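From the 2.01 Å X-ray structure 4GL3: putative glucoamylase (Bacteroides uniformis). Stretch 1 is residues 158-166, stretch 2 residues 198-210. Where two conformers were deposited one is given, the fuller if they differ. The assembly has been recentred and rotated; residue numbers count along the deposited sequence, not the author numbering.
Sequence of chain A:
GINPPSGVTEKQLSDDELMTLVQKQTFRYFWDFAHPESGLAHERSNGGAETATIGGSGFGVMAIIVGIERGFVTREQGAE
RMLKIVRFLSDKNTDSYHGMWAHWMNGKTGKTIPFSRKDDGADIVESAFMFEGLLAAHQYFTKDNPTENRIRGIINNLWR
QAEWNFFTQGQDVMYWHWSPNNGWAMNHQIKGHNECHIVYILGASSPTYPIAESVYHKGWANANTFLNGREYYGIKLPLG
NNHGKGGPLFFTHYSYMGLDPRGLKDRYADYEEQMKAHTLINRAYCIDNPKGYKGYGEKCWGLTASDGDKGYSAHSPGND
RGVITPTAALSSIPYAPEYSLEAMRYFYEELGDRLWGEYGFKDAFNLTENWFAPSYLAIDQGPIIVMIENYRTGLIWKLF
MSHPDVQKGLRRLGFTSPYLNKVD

Stretch 1 158-166: LWRQAEWNF
Stretch 2 198-210: IVYILGASSPTYP

Stretch 1 leaves the helix containing Trp159 and Arg160, is extended at Ala162 (phi/psi -81/112), bends at Glu163 (-90/68) and enters a 3-10 segment at Trp164. Stretch 2 ends a helix at Ser205; Ser206 (-56/131) leaves helical geometry and the chain folds back over Pro207 to Tyr209. Closest CA pairs set the register: Arg160-Thr208 5.9 Å, Glu163-Tyr209 5.2 Å, Trp164-Gly203 5.2 Å; 709 Å² is buried.

Two buried indoles pack against the last helical turn. Trp159 (chi1 168°, t; chi2 -126°) starts sideways but carries its ring inward, CH2 lying 4.0 Å from Leu202 CD2 and NE1 3.5 Å from Pro207 CD. Trp164 (m, chi2 101°) points toward stretch 2 and receives Leu202 CB over its six-membered ring, 4.2 Å from the centroid. Gly203 CA lies 3.7 Å from Trp164 CB; an ideal Gly203 CB would be crowded by Val199 O at 3.2 Å.

Tyr209 (m, chi2 -81°) lays its ring face under Glu163 CG, 3.6 Å from the centroid and 5° off the normal. Thr208 (p) donates from OG1 to Arg160 O at 2.8 Å; Asn165 N to Tyr209 O, 3.1 Å, is weak at 134°.

Ser206 (t) organises the turn: its OG accepts from Tyr209 N (2.9 Å) and donates to water 1 (2.6 Å), which donates to Trp159 O and Ala162 O (2.8 Å each).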

# COMPACT_ATOMS: atom_id res chain seq x y z
N LEU A 158 -0.56 -19.36 -7.74
CA LEU A 158 0.05 -18.64 -6.61
C LEU A 158 -0.95 -18.35 -5.52
O LEU A 158 -0.70 -18.58 -4.31
CB LEU A 158 0.70 -17.32 -7.07
CG LEU A 158 1.98 -17.43 -7.88
CD1 LEU A 158 2.42 -16.03 -8.31
CD2 LEU A 158 3.06 -18.11 -7.05
N TRP A 159 -2.12 -17.85 -5.92
CA TRP A 159 -3.16 -17.55 -4.94
C TRP A 159 -3.60 -18.82 -4.19
O TRP A 159 -3.72 -18.79 -2.97
CB TRP A 159 -4.34 -16.88 -5.65
CG TRP A 159 -5.62 -16.75 -4.87
CD1 TRP A 159 -6.86 -17.19 -5.28
CD2 TRP A 159 -5.83 -16.06 -3.64
NE1 TRP A 159 -7.81 -16.85 -4.35
CE2 TRP A 159 -7.21 -16.15 -3.34
CE3 TRP A 159 -4.99 -15.41 -2.73
CZ2 TRP A 159 -7.74 -15.64 -2.17
CZ3 TRP A 159 -5.54 -14.88 -1.58
CH2 TRP A 159 -6.91 -15.01 -1.30
N ARG A 160 -3.83 -19.93 -4.91
CA ARG A 160 -4.22 -21.18 -4.25
C ARG A 160 -3.10 -21.78 -3.34
O ARG A 160 -3.41 -22.44 -2.36
CB ARG A 160 -4.72 -22.22 -5.24
CG ARG A 160 -6.04 -21.83 -5.94
CD ARG A 160 -6.37 -22.82 -7.05
NE ARG A 160 -6.68 -24.10 -6.43
CZ ARG A 160 -7.83 -24.39 -5.85
NH1 ARG A 160 -8.83 -23.51 -5.81
NH2 ARG A 160 -7.97 -25.57 -5.29
N GLN A 161 -1.85 -21.43 -3.60
CA GLN A 161 -0.72 -21.96 -2.82
C GLN A 161 -0.37 -21.13 -1.57
O GLN A 161 0.48 -21.56 -0.77
CB GLN A 161 0.51 -22.13 -3.72
CG GLN A 161 0.42 -23.23 -4.75
CD GLN A 161 1.77 -23.46 -5.50
OE1 GLN A 161 2.60 -22.56 -5.64
NE2 GLN A 161 2.00 -24.68 -5.95
N ALA A 162 -1.03 -19.97 -1.38
CA ALA A 162 -0.70 -19.07 -0.27
C ALA A 162 -1.38 -19.62 1.00
O ALA A 162 -2.60 -19.57 1.09
CB ALA A 162 -1.13 -17.64 -0.52
N GLU A 163 -0.57 -20.10 1.96
CA GLU A 163 -1.09 -20.85 3.15
C GLU A 163 -1.41 -19.93 4.33
O GLU A 163 -0.76 -19.98 5.38
CB GLU A 163 -0.11 -21.94 3.58
CG GLU A 163 0.13 -23.05 2.57
CD GLU A 163 1.36 -23.87 2.96
OE1 GLU A 163 1.48 -24.27 4.15
OE2 GLU A 163 2.23 -24.05 2.08
N TRP A 164 -2.43 -19.10 4.17
CA TRP A 164 -2.78 -18.11 5.21
C TRP A 164 -2.93 -18.76 6.60
O TRP A 164 -2.38 -18.26 7.60
CB TRP A 164 -4.06 -17.33 4.82
CG TRP A 164 -3.92 -16.71 3.47
CD1 TRP A 164 -4.44 -17.17 2.31
CD2 TRP A 164 -3.18 -15.53 3.15
NE1 TRP A 164 -4.03 -16.39 1.26
CE2 TRP A 164 -3.27 -15.36 1.75
CE3 TRP A 164 -2.43 -14.62 3.90
CZ2 TRP A 164 -2.62 -14.31 1.08
CZ3 TRP A 164 -1.78 -13.58 3.26
CH2 TRP A 164 -1.87 -13.43 1.84
N ASN A 165 -3.65 -19.87 6.66
CA ASN A 165 -3.99 -20.43 7.96
C ASN A 165 -2.79 -21.00 8.71
O ASN A 165 -2.83 -21.07 9.94
CB ASN A 165 -5.12 -21.46 7.93
CG ASN A 165 -5.70 -21.69 9.31
OD1 ASN A 165 -6.14 -20.76 9.96
ND2 ASN A 165 -5.71 -22.96 9.77
N PHE A 166 -1.72 -21.37 7.98
CA PHE A 166 -0.47 -21.77 8.64
C PHE A 166 0.02 -20.69 9.62
O PHE A 166 0.57 -21.01 10.66
CB PHE A 166 0.60 -22.05 7.57
CG PHE A 166 1.96 -22.37 8.12
CD1 PHE A 166 2.22 -23.65 8.66
CD2 PHE A 166 2.94 -21.41 8.18
CE1 PHE A 166 3.47 -23.95 9.15
CE2 PHE A 166 4.19 -21.71 8.71
CZ PHE A 166 4.44 -22.98 9.16
N ILE A 198 -5.88 -6.08 5.18
CA ILE A 198 -6.01 -6.92 3.99
C ILE A 198 -5.49 -8.33 4.23
O ILE A 198 -5.92 -9.29 3.54
CB ILE A 198 -5.30 -6.27 2.75
CG1 ILE A 198 -5.75 -6.92 1.45
CG2 ILE A 198 -3.79 -6.39 2.83
CD1 ILE A 198 -7.07 -6.45 0.97
N VAL A 199 -4.56 -8.49 5.16
CA VAL A 199 -4.09 -9.80 5.50
C VAL A 199 -5.22 -10.71 6.00
O VAL A 199 -5.30 -11.88 5.62
CB VAL A 199 -2.93 -9.76 6.55
CG1 VAL A 199 -2.40 -11.18 6.80
CG2 VAL A 199 -1.82 -8.81 6.06
N TYR A 200 -6.09 -10.17 6.85
CA TYR A 200 -7.23 -10.93 7.38
C TYR A 200 -8.29 -11.16 6.33
O TYR A 200 -8.87 -12.25 6.27
CB TYR A 200 -7.84 -10.26 8.61
CG TYR A 200 -6.98 -10.45 9.84
CD1 TYR A 200 -5.89 -9.61 10.12
CD2 TYR A 200 -7.22 -11.51 10.72
CE1 TYR A 200 -5.07 -9.82 11.23
CE2 TYR A 200 -6.40 -11.72 11.83
CZ TYR A 200 -5.33 -10.89 12.09
OH TYR A 200 -4.53 -11.12 13.23
N ILE A 201 -8.55 -10.14 5.49
CA ILE A 201 -9.52 -10.30 4.40
C ILE A 201 -9.07 -11.39 3.41
O ILE A 201 -9.87 -12.24 3.06
CB ILE A 201 -9.76 -8.98 3.60
CG1 ILE A 201 -10.16 -7.79 4.48
CG2 ILE A 201 -10.73 -9.18 2.44
CD1 ILE A 201 -11.17 -8.08 5.49
N LEU A 202 -7.80 -11.38 2.99
CA LEU A 202 -7.30 -12.43 2.08
C LEU A 202 -7.31 -13.79 2.78
O LEU A 202 -7.70 -14.82 2.20
CB LEU A 202 -5.91 -12.10 1.55
CG LEU A 202 -5.81 -10.86 0.61
CD1 LEU A 202 -4.37 -10.52 0.21
CD2 LEU A 202 -6.67 -11.08 -0.62
N GLY A 203 -6.88 -13.82 4.04
CA GLY A 203 -6.95 -15.08 4.83
C GLY A 203 -8.36 -15.66 4.84
O GLY A 203 -8.54 -16.87 4.73
N ALA A 204 -9.37 -14.81 4.97
CA ALA A 204 -10.76 -15.26 5.03
C ALA A 204 -11.25 -15.68 3.65
O ALA A 204 -12.20 -16.48 3.57
CB ALA A 204 -11.69 -14.15 5.58
N SER A 205 -10.63 -15.12 2.61
CA SER A 205 -11.03 -15.32 1.21
C SER A 205 -10.44 -16.57 0.55
O SER A 205 -10.90 -17.02 -0.50
CB SER A 205 -10.64 -14.11 0.34
OG SER A 205 -11.18 -12.89 0.82
N SER A 206 -9.40 -17.13 1.15
CA SER A 206 -8.67 -18.27 0.53
C SER A 206 -9.56 -19.46 0.21
O SER A 206 -10.34 -19.90 1.07
CB SER A 206 -7.54 -18.75 1.45
OG SER A 206 -6.79 -19.81 0.85
N PRO A 207 -9.47 -19.99 -1.03
CA PRO A 207 -10.22 -21.19 -1.34
C PRO A 207 -9.57 -22.46 -0.80
O PRO A 207 -10.17 -23.52 -0.86
CB PRO A 207 -10.19 -21.22 -2.88
CG PRO A 207 -8.87 -20.58 -3.21
CD PRO A 207 -8.79 -19.45 -2.22
N THR A 208 -8.35 -22.37 -0.27
CA THR A 208 -7.56 -23.56 0.02
C THR A 208 -7.02 -23.60 1.44
O THR A 208 -6.98 -24.65 2.01
CB THR A 208 -6.36 -23.60 -0.95
OG1 THR A 208 -5.82 -22.28 -1.04
CG2 THR A 208 -6.82 -24.09 -2.38
N TYR A 209 -6.62 -22.47 2.01
CA TYR A 209 -6.07 -22.41 3.37
C TYR A 209 -6.70 -21.24 4.16
O TYR A 209 -6.00 -20.37 4.65
CB TYR A 209 -4.57 -22.20 3.28
CG TYR A 209 -3.85 -23.28 2.53
CD1 TYR A 209 -3.53 -24.49 3.17
CD2 TYR A 209 -3.50 -23.11 1.18
CE1 TYR A 209 -2.88 -25.52 2.49
CE2 TYR A 209 -2.86 -24.14 0.48
CZ TYR A 209 -2.53 -25.32 1.14
OH TYR A 209 -1.91 -26.34 0.47
N PRO A 210 -8.02 -21.20 4.24
CA PRO A 210 -8.70 -20.05 4.89
C PRO A 210 -8.57 -20.07 6.42
O PRO A 210 -8.39 -21.13 7.03
CB PRO A 210 -10.16 -20.25 4.53
CG PRO A 210 -10.30 -21.74 4.39
CD PRO A 210 -8.98 -22.19 3.74
O HOH W 1 -4.79 -18.66 -0.40